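Local coordinates for protein orotidine 5'-phosphate decarboxylase (Pyrococcus horikoshii, PDB 2CZD) that probably catalyses the decarboxylation of orotidine 5'-monophosphate to UMP, the last step of de novo UMP synthesis, at residues B[36-39]-B[40-44]; B[61-64]-B[65-68]; B[73-76]-B[77-81]; B[118-121]-B[122-126]. All coordinates share one frame; numbering follows the deposited sequence.

Contact 1 (B[36-39]-B[40-44])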
ATOM      1  N   LEU B  36       0.521 -11.561   4.039  1.00  9.73           N
ATOM      2  CA  LEU B  36       0.394 -11.426   5.490  1.00  9.29           C
ATOM      3  C   LEU B  36       0.092 -12.766   6.165  1.00 10.71           C
ATOM      4  O   LEU B  36       0.613 -13.076   7.239  1.00 11.68           O
ATOM      5  CB  LEU B  36      -0.727 -10.445   5.825  1.00 10.37           C
ATOM      6  CG  LEU B  36      -0.344  -8.971   5.758  1.00 13.98           C
ATOM      7  CD1 LEU B  36      -1.583  -8.120   5.749  1.00 13.00           C
ATOM      8  CD2 LEU B  36       0.506  -8.611   6.981  1.00 12.55           C
ATOM      9  N   GLY B  37      -0.756 -13.556   5.529  1.00 13.94           N
ATOM     10  CA  GLY B  37      -1.141 -14.825   6.116  1.00 15.72           C
ATOM     11  C   GLY B  37      -0.131 -15.943   5.968  1.00 14.88           C
ATOM     12  O   GLY B  37       0.017 -16.759   6.883  1.00 17.56           O
ATOM     13  N   SER B  38       0.565 -15.983   4.837  1.00 13.29           N
ATOM     14  CA  SER B  38       1.543 -17.037   4.558  1.00 12.73           C
ATOM     15  C   SER B  38       3.011 -16.629   4.569  1.00 16.17           C
ATOM     16  O   SER B  38       3.887 -17.495   4.456  1.00 17.74           O
ATOM     17  CB  SER B  38       1.242 -17.682   3.205  1.00 13.34           C
ATOM     18  OG  SER B  38      -0.049 -18.278   3.209  1.00 17.22           O
ATOM     19  N   GLY B  39       3.296 -15.337   4.729  1.00 12.55           N
ATOM     20  CA  GLY B  39       4.670 -14.872   4.688  1.00 12.01           C
ATOM     21  C   GLY B  39       5.023 -14.544   3.243  1.00 12.24           C
ATOM     22  O   GLY B  39       4.438 -15.115   2.303  1.00 13.55           O
ATOM     23  N   VAL B  40       5.961 -13.624   3.040  1.00 12.03           N
ATOM     24  CA  VAL B  40       6.361 -13.258   1.688  1.00 14.01           C
ATOM     25  C   VAL B  40       6.941 -14.473   0.937  1.00 11.60           C
ATOM     26  O   VAL B  40       6.920 -14.521  -0.296  1.00 14.79           O
ATOM     27  CB  VAL B  40       7.384 -12.081   1.708  1.00 15.57           C
ATOM     28  CG1 VAL B  40       8.702 -12.532   2.324  1.00 15.80           C
ATOM     29  CG2 VAL B  40       7.588 -11.533   0.299  1.00 15.37           C
ATOM     30  N   ASP B  41       7.437 -15.469   1.670  1.00 17.52           N
ATOM     31  CA  ASP B  41       7.985 -16.655   1.011  1.00 19.76           C
ATOM     32  C   ASP B  41       6.947 -17.457   0.220  1.00 21.88           C
ATOM     33  O   ASP B  41       7.314 -18.382  -0.521  1.00 18.90           O
ATOM     34  CB  ASP B  41       8.671 -17.586   2.019  1.00 25.57           C
ATOM     35  CG  ASP B  41      10.053 -17.098   2.417  1.00 29.41           C
ATOM     36  OD1 ASP B  41      10.807 -16.660   1.528  1.00 37.76           O
ATOM     37  OD2 ASP B  41      10.399 -17.165   3.617  1.00 34.71           O
ATOM     38  N   ILE B  42       5.662 -17.135   0.378  1.00 17.93           N
ATOM     39  CA  ILE B  42       4.635 -17.833  -0.391  1.00 17.73           C
ATOM     40  C   ILE B  42       4.936 -17.530  -1.862  1.00 16.99           C
ATOM     41  O   ILE B  42       4.631 -18.316  -2.764  1.00 15.12           O
ATOM     42  CB  ILE B  42       3.184 -17.343  -0.028  1.00 19.13           C
ATOM     43  CG1 ILE B  42       2.130 -18.173  -0.765  1.00 20.93           C
ATOM     44  CG2 ILE B  42       2.974 -15.884  -0.437  1.00 16.95           C
ATOM     45  CD1 ILE B  42       2.088 -19.627  -0.363  1.00 19.47           C
ATOM     46  N   ILE B  43       5.535 -16.374  -2.109  1.00 14.67           N
ATOM     47  CA  ILE B  43       5.865 -16.017  -3.482  1.00 13.35           C
ATOM     48  C   ILE B  43       6.945 -16.955  -4.039  1.00 13.55           C
ATOM     49  O   ILE B  43       6.848 -17.406  -5.177  1.00 15.64           O
ATOM     50  CB  ILE B  43       6.350 -14.553  -3.577  1.00 12.98           C
ATOM     51  CG1 ILE B  43       5.179 -13.613  -3.301  1.00 13.84           C
ATOM     52  CG2 ILE B  43       6.904 -14.264  -4.954  1.00 16.43           C
ATOM     53  CD1 ILE B  43       5.603 -12.158  -3.118  1.00 12.22           C
ATOM     54  N   ARG B  44       7.964 -17.255  -3.238  1.00 16.54           N
ATOM     55  CA  ARG B  44       9.023 -18.136  -3.715  1.00 17.37           C
ATOM     56  C   ARG B  44       8.496 -19.550  -3.840  1.00 19.70           C
ATOM     57  O   ARG B  44       8.855 -20.270  -4.780  1.00 20.89           O
ATOM     58  CB  ARG B  44      10.243 -18.120  -2.788  1.00 19.88           C
ATOM     59  CG  ARG B  44      11.384 -19.062  -3.239  1.00 21.27           C
ATOM     60  CD  ARG B  44      12.010 -18.678  -4.604  1.00 22.58           C
ATOM     61  NE  ARG B  44      12.777 -17.426  -4.560  1.00 19.62           N
ATOM     62  CZ  ARG B  44      13.173 -16.753  -5.637  1.00 24.22           C
ATOM     63  NH1 ARG B  44      12.882 -17.205  -6.851  1.00 28.43           N
ATOM     64  NH2 ARG B  44      13.849 -15.619  -5.506  1.00 25.72           N
TER
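Ser38 and Ile42 face each other across a tight turn in the chain. Their CB atoms point inward and meet at 3.8 Å. Ser38 CB also lies near the longer branch of Ile42, with Ile42 CG1 at 4.1 Å and Ile42 CD1 at 4.2 Å. Ile42 CG1 is anti to the backbone N (chi1 -175°), which brings this branch to the serine. The serine touches with its CB methylene; OG stands beside its own backbone N. The second branch of Ile42 takes another partner. Ile42 CG2 sits between the backbone N and the carbonyl carbon and comes to 3.2 Å from Gly39 O. The same oxygen, Gly39 O, accepts the backbone N-H of Ile42 N at 3.0 Å. The bond is nearly straight (167°), but the donor stands above the carbonyl plane, off the lone pairs.

The turn joins helix 32-38 to helix 41-50 in a TIM barrel, on the way from strand 27-31 to strand 53-60. Gly39 ends the first helix with a positive phi of 89°, which redirects the chain into the second helix. Val40 turns its side chain away from 36-39. It packs on Lys73 and on Ala77 instead. Ile43 also leaves the turn and covers Val74 and Ala77. Leu36, on the first helix, packs on Val40 of the second subunit.

Contact 2 (B[61-64]-B[65-68])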
ATOM      1  N   ALA B  61       2.283   2.737  -2.498  1.00  8.08           N
ATOM      2  CA  ALA B  61       1.968   4.164  -2.436  1.00  7.48           C
ATOM      3  C   ALA B  61       2.762   4.836  -1.312  1.00  8.80           C
ATOM      4  O   ALA B  61       2.275   5.734  -0.617  1.00  9.83           O
ATOM      5  CB  ALA B  61       0.465   4.319  -2.186  1.00 10.17           C
ATOM      6  N   ASP B  62       3.986   4.385  -1.109  1.00  8.50           N
ATOM      7  CA  ASP B  62       4.793   4.980  -0.057  1.00  7.87           C
ATOM      8  C   ASP B  62       5.862   5.925  -0.623  1.00  8.99           C
ATOM      9  O   ASP B  62       5.913   6.199  -1.846  1.00  8.71           O
ATOM     10  CB  ASP B  62       5.458   3.864   0.767  1.00  9.31           C
ATOM     11  CG  ASP B  62       5.471   4.175   2.256  1.00 10.46           C
ATOM     12  OD1 ASP B  62       6.012   5.228   2.638  1.00 11.90           O
ATOM     13  OD2 ASP B  62       4.946   3.370   3.048  1.00 14.11           O
ATOM     14  N   ILE B  63       6.703   6.451   0.272  1.00  9.28           N
ATOM     15  CA  ILE B  63       7.791   7.318  -0.158  1.00  9.10           C
ATOM     16  C   ILE B  63       8.776   6.466  -0.971  1.00 10.74           C
ATOM     17  O   ILE B  63       8.838   5.233  -0.827  1.00  9.68           O
ATOM     18  CB  ILE B  63       8.502   7.983   1.043  1.00 12.22           C
ATOM     19  CG1 ILE B  63       9.251   6.952   1.877  1.00 14.21           C
ATOM     20  CG2 ILE B  63       7.468   8.678   1.902  1.00 15.25           C
ATOM     21  CD1 ILE B  63      10.022   7.590   3.056  1.00 15.66           C
ATOM     22  N   PRO B  64       9.574   7.103  -1.829  1.00 10.53           N
ATOM     23  CA  PRO B  64      10.516   6.340  -2.654  1.00  9.48           C
ATOM     24  C   PRO B  64      11.367   5.292  -1.958  1.00  8.48           C
ATOM     25  O   PRO B  64      11.405   4.141  -2.394  1.00 10.93           O
ATOM     26  CB  PRO B  64      11.348   7.426  -3.335  1.00  8.32           C
ATOM     27  CG  PRO B  64      10.352   8.544  -3.488  1.00  9.71           C
ATOM     28  CD  PRO B  64       9.620   8.541  -2.156  1.00 11.71           C
ATOM     29  N   ASN B  65      12.034   5.659  -0.871  1.00  9.86           N
ATOM     30  CA  ASN B  65      12.880   4.672  -0.222  1.00 10.15           C
ATOM     31  C   ASN B  65      12.127   3.474   0.342  1.00  8.68           C
ATOM     32  O   ASN B  65      12.631   2.354   0.302  1.00  9.92           O
ATOM     33  CB  ASN B  65      13.715   5.285   0.898  1.00 12.60           C
ATOM     34  CG  ASN B  65      14.797   4.323   1.375  1.00 18.44           C
ATOM     35  OD1 ASN B  65      15.710   3.974   0.614  1.00 22.44           O
ATOM     36  ND2 ASN B  65      14.692   3.869   2.624  1.00 20.73           N
ATOM     37  N   THR B  66      10.936   3.701   0.893  1.00  9.04           N
ATOM     38  CA  THR B  66      10.158   2.597   1.444  1.00  9.42           C
ATOM     39  C   THR B  66       9.615   1.725   0.305  1.00  9.30           C
ATOM     40  O   THR B  66       9.601   0.503   0.420  1.00  8.10           O
ATOM     41  CB  THR B  66       9.056   3.134   2.346  1.00 10.65           C
ATOM     42  OG1 THR B  66       9.682   3.861   3.416  1.00  9.70           O
ATOM     43  CG2 THR B  66       8.208   1.985   2.942  1.00  9.82           C
ATOM     44  N   ASN B  67       9.191   2.354  -0.796  1.00  7.15           N
ATOM     45  CA  ASN B  67       8.737   1.586  -1.952  1.00  7.93           C
ATOM     46  C   ASN B  67       9.893   0.702  -2.414  1.00  8.65           C
ATOM     47  O   ASN B  67       9.706  -0.471  -2.740  1.00  9.50           O
ATOM     48  CB  ASN B  67       8.354   2.520  -3.106  1.00  6.09           C
ATOM     49  CG  ASN B  67       6.880   2.863  -3.113  1.00  7.93           C
ATOM     50  OD1 ASN B  67       6.177   2.642  -2.126  1.00  8.67           O
ATOM     51  ND2 ASN B  67       6.404   3.410  -4.232  1.00  8.03           N
ATOM     52  N   ARG B  68      11.093   1.276  -2.431  1.00  7.62           N
ATOM     53  CA  ARG B  68      12.286   0.521  -2.847  1.00  9.28           C
ATOM     54  C   ARG B  68      12.545  -0.684  -1.935  1.00  9.88           C
ATOM     55  O   ARG B  68      12.798  -1.787  -2.414  1.00  9.62           O
ATOM     56  CB  ARG B  68      13.503   1.442  -2.834  1.00  9.45           C
ATOM     57  CG  ARG B  68      14.839   0.740  -3.071  1.00 13.95           C
ATOM     58  CD  ARG B  68      15.966   1.761  -2.958  1.00 16.02           C
ATOM     59  NE  ARG B  68      15.885   2.734  -4.047  1.00 24.42           N
ATOM     60  CZ  ARG B  68      15.628   4.030  -3.881  1.00 24.47           C
ATOM     61  NH1 ARG B  68      15.436   4.525  -2.661  1.00 28.67           N
ATOM     62  NH2 ARG B  68      15.542   4.827  -4.936  1.00 27.36           N
TER
HETATM   63  O   HOH W   1       7.773   5.755   4.379  1.00 30.08           O
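Asp62 OD1 is gripped by several groups, and through one of them it reaches Thr66. A water donates to Asp62 OD1 at a short 2.5 Å and also bonds Thr66 OG1 at 2.9 Å. The Ile63 backbone N gives its hydrogen to the anti lone pair of Asp62 OD1 at 2.8 Å. Lys59 of the second subunit, the proton donor of the active site, adds a salt bridge. Together these hold the carboxylate beside Thr66. Thr66 CG2, anti to its own backbone N, lies 3.5 Å from Asp62 OD2.

The Asn67 amide holds the other end of Asp62. Asn67 OD1 accepts the Asp62 backbone N at 3.0 Å, with the donor tilted 30° from the carbonyl plane. Ile63 takes the N-cap position, and Ile63 O accepts Asn67 N at 2.9 Å. Residues 61-66 belong to the substrate-binding site, at the C-terminal end of a TIM-barrel strand, where active sites of this fold lie. A bound DTT touches Thr66.

The loop links strand 53-60 to helix 64-76. Helix 90-97 packs against it: Ser92 OG bonds Asp62 O, Ser92 O accepts Asn67 ND2, and Pro64 rests on Asp91 and Ser92.

Contact 3 (B[73-76]-B[77-81])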
ATOM      1  N   LYS B  73      12.479  -6.647  -1.353  1.00  9.34           N
ATOM      2  CA  LYS B  73      12.070  -7.882  -0.678  1.00 11.69           C
ATOM      3  C   LYS B  73      11.131  -8.753  -1.532  1.00 11.34           C
ATOM      4  O   LYS B  73      11.294  -9.975  -1.616  1.00 12.74           O
ATOM      5  CB  LYS B  73      11.355  -7.526   0.629  1.00 11.19           C
ATOM      6  CG  LYS B  73      10.986  -8.698   1.507  1.00 13.83           C
ATOM      7  CD  LYS B  73      12.231  -9.241   2.212  1.00 17.97           C
ATOM      8  CE  LYS B  73      11.858 -10.308   3.242  1.00 20.25           C
ATOM      9  NZ  LYS B  73      13.111 -10.842   3.873  1.00 20.91           N
ATOM     10  N   VAL B  74      10.145  -8.121  -2.165  1.00 10.43           N
ATOM     11  CA  VAL B  74       9.159  -8.842  -2.963  1.00  9.04           C
ATOM     12  C   VAL B  74       9.714  -9.366  -4.295  1.00  9.21           C
ATOM     13  O   VAL B  74       9.455 -10.520  -4.649  1.00  9.70           O
ATOM     14  CB  VAL B  74       7.916  -7.930  -3.155  1.00 11.95           C
ATOM     15  CG1 VAL B  74       6.892  -8.580  -4.047  1.00 13.60           C
ATOM     16  CG2 VAL B  74       7.291  -7.667  -1.791  1.00 12.48           C
ATOM     17  N   PHE B  75      10.474  -8.560  -5.034  1.00  8.64           N
ATOM     18  CA  PHE B  75      11.087  -9.073  -6.271  1.00  9.28           C
ATOM     19  C   PHE B  75      12.085 -10.139  -5.826  1.00 12.22           C
ATOM     20  O   PHE B  75      12.267 -11.163  -6.495  1.00 13.23           O
ATOM     21  CB  PHE B  75      11.840  -7.975  -7.025  1.00  9.53           C
ATOM     22  CG  PHE B  75      10.941  -7.034  -7.801  1.00  8.59           C
ATOM     23  CD1 PHE B  75      10.041  -7.521  -8.755  1.00 10.45           C
ATOM     24  CD2 PHE B  75      11.047  -5.662  -7.631  1.00  9.44           C
ATOM     25  CE1 PHE B  75       9.263  -6.635  -9.529  1.00 10.94           C
ATOM     26  CE2 PHE B  75      10.280  -4.781  -8.388  1.00  9.42           C
ATOM     27  CZ  PHE B  75       9.387  -5.265  -9.341  1.00 10.02           C
ATOM     28  N   GLY B  76      12.717  -9.889  -4.681  1.00 11.73           N
ATOM     29  CA  GLY B  76      13.682 -10.824  -4.120  1.00 13.84           C
ATOM     30  C   GLY B  76      13.111 -12.204  -3.828  1.00 16.53           C
ATOM     31  O   GLY B  76      13.791 -13.227  -3.979  1.00 15.01           O
ATOM     32  N   ALA B  77      11.846 -12.234  -3.429  1.00 11.09           N
ATOM     33  CA  ALA B  77      11.157 -13.482  -3.113  1.00 10.70           C
ATOM     34  C   ALA B  77      10.664 -14.203  -4.360  1.00 13.73           C
ATOM     35  O   ALA B  77      10.217 -15.345  -4.277  1.00 13.50           O
ATOM     36  CB  ALA B  77       9.985 -13.201  -2.162  1.00 11.90           C
ATOM     37  N   GLY B  78      10.731 -13.539  -5.514  1.00 11.71           N
ATOM     38  CA  GLY B  78      10.308 -14.194  -6.734  1.00 12.86           C
ATOM     39  C   GLY B  78       9.274 -13.486  -7.585  1.00 11.98           C
ATOM     40  O   GLY B  78       8.916 -13.994  -8.652  1.00 13.27           O
ATOM     41  N   ALA B  79       8.771 -12.336  -7.139  1.00 11.79           N
ATOM     42  CA  ALA B  79       7.797 -11.619  -7.961  1.00 10.15           C
ATOM     43  C   ALA B  79       8.440 -11.165  -9.253  1.00 10.04           C
ATOM     44  O   ALA B  79       9.613 -10.782  -9.274  1.00 12.85           O
ATOM     45  CB  ALA B  79       7.241 -10.375  -7.216  1.00  8.59           C
ATOM     46  N   ASP B  80       7.661 -11.205 -10.329  1.00  9.66           N
ATOM     47  CA  ASP B  80       8.121 -10.748 -11.627  1.00  8.62           C
ATOM     48  C   ASP B  80       7.624  -9.338 -11.914  1.00 11.14           C
ATOM     49  O   ASP B  80       8.239  -8.615 -12.690  1.00 10.44           O
ATOM     50  CB  ASP B  80       7.642 -11.699 -12.722  1.00 11.78           C
ATOM     51  CG  ASP B  80       8.275 -13.053 -12.599  1.00 13.47           C
ATOM     52  OD1 ASP B  80       9.483 -13.182 -12.921  1.00 13.82           O
ATOM     53  OD2 ASP B  80       7.565 -13.974 -12.162  1.00 11.97           O
ATOM     54  N   TYR B  81       6.501  -8.957 -11.299  1.00 10.26           N
ATOM     55  CA  TYR B  81       5.940  -7.615 -11.501  1.00 10.29           C
ATOM     56  C   TYR B  81       5.349  -7.117 -10.204  1.00  9.51           C
ATOM     57  O   TYR B  81       4.828  -7.898  -9.416  1.00 11.42           O
ATOM     58  CB  TYR B  81       4.787  -7.593 -12.527  1.00 10.93           C
ATOM     59  CG  TYR B  81       5.072  -8.284 -13.827  1.00  9.95           C
ATOM     60  CD1 TYR B  81       4.887  -9.662 -13.948  1.00 12.48           C
ATOM     61  CD2 TYR B  81       5.565  -7.578 -14.922  1.00 12.45           C
ATOM     62  CE1 TYR B  81       5.192 -10.323 -15.140  1.00 12.25           C
ATOM     63  CE2 TYR B  81       5.879  -8.236 -16.125  1.00 12.71           C
ATOM     64  CZ  TYR B  81       5.690  -9.605 -16.212  1.00 17.15           C
ATOM     65  OH  TYR B  81       6.057 -10.265 -17.367  1.00 17.50           O
TER
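Val74 and Ala79 meet through both backbone and side chain. Ala79 N gives its hydrogen to Val74 O at 3.2 Å, at an angle of 160°. Gly78 N bonds Phe75 O at 3.0 Å from above the carbonyl plane. Ala77 N shares its hydrogen weakly between Lys73 O and Val74 O, so Val74 O receives two donors.

The bonds of Gly78 N and Ala79 N, around a glycine with positive phi (126°), make a Schellman motif. It ends helix 64-76 and turns the chain into strand 81-85, within one beta-alpha-beta unit of the TIM barrel.

The apolar contact usual for this motif is present too. Val74 CG1 is anti to the backbone N (chi1 176°), and it reaches Ala79 CB at 3.7 Å. Val74 also packs on Ala56 and Leu58 of strand 53-60 and on Ile43 of helix 41-50.

The Phe75 ring is used by its edge. Phe75 CD1 lies 3.3 Å from Ala79 O, which sits in the ring plane. Phe75 CE1 follows the chain onward, 3.9 Å from Asp80 O and 4.0 Å from Tyr81 CA. The ring thus runs along the backbone that leaves the turn, and does not stack on it.

The polar ends of the exit residues find partners in other parts of the barrel. Asp80 OD2 forms a salt bridge with Lys47 and accepts Ile54 N. Tyr81 OH bonds Glu53.

Contact 4 (B[118-121]-B[122-126])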
ATOM      1  N   ASN B 118     -10.034   8.513 -10.435  1.00 12.04           N
ATOM      2  CA  ASN B 118     -10.548   8.516 -11.800  1.00 11.55           C
ATOM      3  C   ASN B 118     -10.618   9.885 -12.499  1.00 12.59           C
ATOM      4  O   ASN B 118     -10.458   9.962 -13.720  1.00 11.24           O
ATOM      5  CB  ASN B 118     -11.877   7.763 -11.826  1.00 12.00           C
ATOM      6  CG  ASN B 118     -11.695   6.269 -11.537  1.00 12.78           C
ATOM      7  OD1 ASN B 118     -10.604   5.825 -11.194  1.00 11.93           O
ATOM      8  ND2 ASN B 118     -12.765   5.503 -11.669  1.00 12.49           N
ATOM      9  N   PRO B 119     -10.852  10.979 -11.749  1.00 12.82           N
ATOM     10  CA  PRO B 119     -10.883  12.274 -12.438  1.00 13.72           C
ATOM     11  C   PRO B 119      -9.480  12.593 -12.988  1.00 11.40           C
ATOM     12  O   PRO B 119      -9.332  13.401 -13.906  1.00 13.62           O
ATOM     13  CB  PRO B 119     -11.297  13.238 -11.328  1.00 14.31           C
ATOM     14  CG  PRO B 119     -12.270  12.407 -10.544  1.00 15.38           C
ATOM     15  CD  PRO B 119     -11.524  11.072 -10.439  1.00 11.22           C
ATOM     16  N   LEU B 120      -8.456  11.958 -12.426  1.00 10.71           N
ATOM     17  CA  LEU B 120      -7.081  12.179 -12.864  1.00 11.71           C
ATOM     18  C   LEU B 120      -6.552  11.123 -13.843  1.00  9.98           C
ATOM     19  O   LEU B 120      -5.400  11.195 -14.254  1.00 10.96           O
ATOM     20  CB  LEU B 120      -6.141  12.233 -11.648  1.00 12.53           C
ATOM     21  CG  LEU B 120      -6.111  13.556 -10.865  1.00 12.76           C
ATOM     22  CD1 LEU B 120      -5.423  13.369  -9.519  1.00 12.58           C
ATOM     23  CD2 LEU B 120      -5.373  14.606 -11.689  1.00 13.12           C
ATOM     24  N   THR B 121      -7.377  10.148 -14.215  1.00  8.48           N
ATOM     25  CA  THR B 121      -6.915   9.094 -15.105  1.00 10.27           C
ATOM     26  C   THR B 121      -6.226   9.588 -16.374  1.00 11.13           C
ATOM     27  O   THR B 121      -5.211   9.033 -16.785  1.00 11.38           O
ATOM     28  CB  THR B 121      -8.082   8.145 -15.479  1.00  9.94           C
ATOM     29  OG1 THR B 121      -8.509   7.443 -14.307  1.00 10.01           O
ATOM     30  CG2 THR B 121      -7.660   7.147 -16.549  1.00 10.60           C
ATOM     31  N   ASP B 122      -6.768  10.606 -17.022  1.00 10.91           N
ATOM     32  CA  ASP B 122      -6.091  11.070 -18.229  1.00 11.63           C
ATOM     33  C   ASP B 122      -4.648  11.475 -17.917  1.00 13.32           C
ATOM     34  O   ASP B 122      -3.717  11.190 -18.679  1.00 12.26           O
ATOM     35  CB  ASP B 122      -6.829  12.265 -18.830  1.00 13.91           C
ATOM     36  CG  ASP B 122      -8.117  11.872 -19.511  1.00 17.96           C
ATOM     37  OD1 ASP B 122      -8.391  10.658 -19.658  1.00 15.19           O
ATOM     38  OD2 ASP B 122      -8.856  12.797 -19.913  1.00 18.05           O
ATOM     39  N   ARG B 123      -4.455  12.129 -16.776  1.00 12.36           N
ATOM     40  CA  ARG B 123      -3.114  12.563 -16.411  1.00 12.64           C
ATOM     41  C   ARG B 123      -2.242  11.381 -16.008  1.00 11.60           C
ATOM     42  O   ARG B 123      -1.048  11.367 -16.284  1.00 11.67           O
ATOM     43  CB  ARG B 123      -3.180  13.593 -15.287  1.00 15.47           C
ATOM     44  CG  ARG B 123      -3.909  14.859 -15.724  1.00 19.74           C
ATOM     45  CD  ARG B 123      -3.829  15.928 -14.672  1.00 25.53           C
ATOM     46  NE  ARG B 123      -2.457  16.388 -14.492  1.00 25.45           N
ATOM     47  CZ  ARG B 123      -2.016  16.980 -13.390  1.00 26.67           C
ATOM     48  NH1 ARG B 123      -2.844  17.178 -12.382  1.00 18.59           N
ATOM     49  NH2 ARG B 123      -0.752  17.374 -13.309  1.00 28.53           N
ATOM     50  N   PHE B 124      -2.839  10.397 -15.338  1.00 11.11           N
ATOM     51  CA  PHE B 124      -2.067   9.227 -14.942  1.00 10.18           C
ATOM     52  C   PHE B 124      -1.640   8.435 -16.179  1.00 10.34           C
ATOM     53  O   PHE B 124      -0.562   7.829 -16.198  1.00  9.32           O
ATOM     54  CB  PHE B 124      -2.872   8.333 -13.986  1.00  9.76           C
ATOM     55  CG  PHE B 124      -3.154   8.969 -12.647  1.00  9.46           C
ATOM     56  CD1 PHE B 124      -2.298   9.936 -12.126  1.00 10.81           C
ATOM     57  CD2 PHE B 124      -4.242   8.545 -11.881  1.00 12.46           C
ATOM     58  CE1 PHE B 124      -2.513  10.475 -10.852  1.00 11.05           C
ATOM     59  CE2 PHE B 124      -4.471   9.082 -10.602  1.00 10.50           C
ATOM     60  CZ  PHE B 124      -3.604  10.042 -10.094  1.00  9.85           C
ATOM     61  N   ILE B 125      -2.484   8.410 -17.208  1.00 10.28           N
ATOM     62  CA  ILE B 125      -2.086   7.709 -18.430  1.00 10.49           C
ATOM     63  C   ILE B 125      -0.866   8.426 -19.053  1.00 10.64           C
ATOM     64  O   ILE B 125       0.050   7.771 -19.554  1.00 10.53           O
ATOM     65  CB  ILE B 125      -3.245   7.645 -19.438  1.00 10.75           C
ATOM     66  CG1 ILE B 125      -4.312   6.680 -18.919  1.00 11.69           C
ATOM     67  CG2 ILE B 125      -2.736   7.171 -20.807  1.00  9.96           C
ATOM     68  CD1 ILE B 125      -5.612   6.793 -19.698  1.00 11.46           C
ATOM     69  N   GLU B 126      -0.852   9.760 -19.024  1.00  9.06           N
ATOM     70  CA  GLU B 126       0.290  10.497 -19.551  1.00 11.28           C
ATOM     71  C   GLU B 126       1.536  10.119 -18.755  1.00 10.88           C
ATOM     72  O   GLU B 126       2.611   9.966 -19.330  1.00 11.93           O
ATOM     73  CB  GLU B 126       0.056  12.010 -19.454  1.00 14.11           C
ATOM     74  CG  GLU B 126      -1.125  12.485 -20.284  1.00 20.35           C
ATOM     75  CD  GLU B 126      -1.427  13.955 -20.085  1.00 26.04           C
ATOM     76  OE1 GLU B 126      -1.205  14.467 -18.968  1.00 24.81           O
ATOM     77  OE2 GLU B 126      -1.908  14.595 -21.050  1.00 31.54           O
TER
HETATM   78  O   HOH W   2      -9.194  11.901 -16.459  1.00 22.78           O
HETATM   79  O   HOH W   3      -7.166  13.957 -15.772  1.00 28.59           O
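Leu120 CB lies over one face of the Phe124 ring, a CH-pi contact at 3.9 Å from the centroid and 21° off the ring normal. The contact forms at the start of helix 121-131, on the outside of the TIM barrel between strands 101-105 and 135-137. Leu120 CD1 touches the far end of the same ring, Phe124 CZ, at 3.8 Å. The other methyl, Leu120 CD2, meets Arg123 CD at 3.6 Å. These two side chains lie side by side and point the same way. One residue further along, Thr121 CG2 and Ile125 CD1 meet at 3.8 Å where the side chains cross.

Backbone bonds of the first helical turn hold the same residues together. Leu120 O accepts Phe124 N at 2.9 Å and, weakly, Arg123 N. Thr121 O accepts Ile125 N at 2.8 Å.

Further out, Phe116 of the second subunit meets the Phe124 ring edge-to-face and also packs on Leu120 and Arg123. Thr121 OG1 bonds Val106 O, which ties the helix start to the chain just after strand 101-105. Asp122 OD1 bonds Tyr148 OH. Two waters donate to Pro119 O; one of them, at 3.0 Å, also accepts Asp122 N at 2.8 Å.

All four contacts are partly buried and mark helix ends of one TIM barrel. Contact 3 lies nearest the chain's centre (about 14 Å between centres), with five of nine touching residues buried; contact 2 lies farthest (about 20 Å). These two hold opposite ends of helix 64-76. Contact 2 is rich in polar groups, as suits the substrate site and subunit interface; contact 3 is mainly backbone and apolar. Contacts 1 and 3 touch, through Ile43 and a weak bond from Arg44 to Gly76. Contact 1 is a turn between helices, with one backbone hydrogen bond across it. Contact 4, like contact 2, starts a helix; at the subunit interface it offers an aromatic ring where contact 2 has a salt bridge.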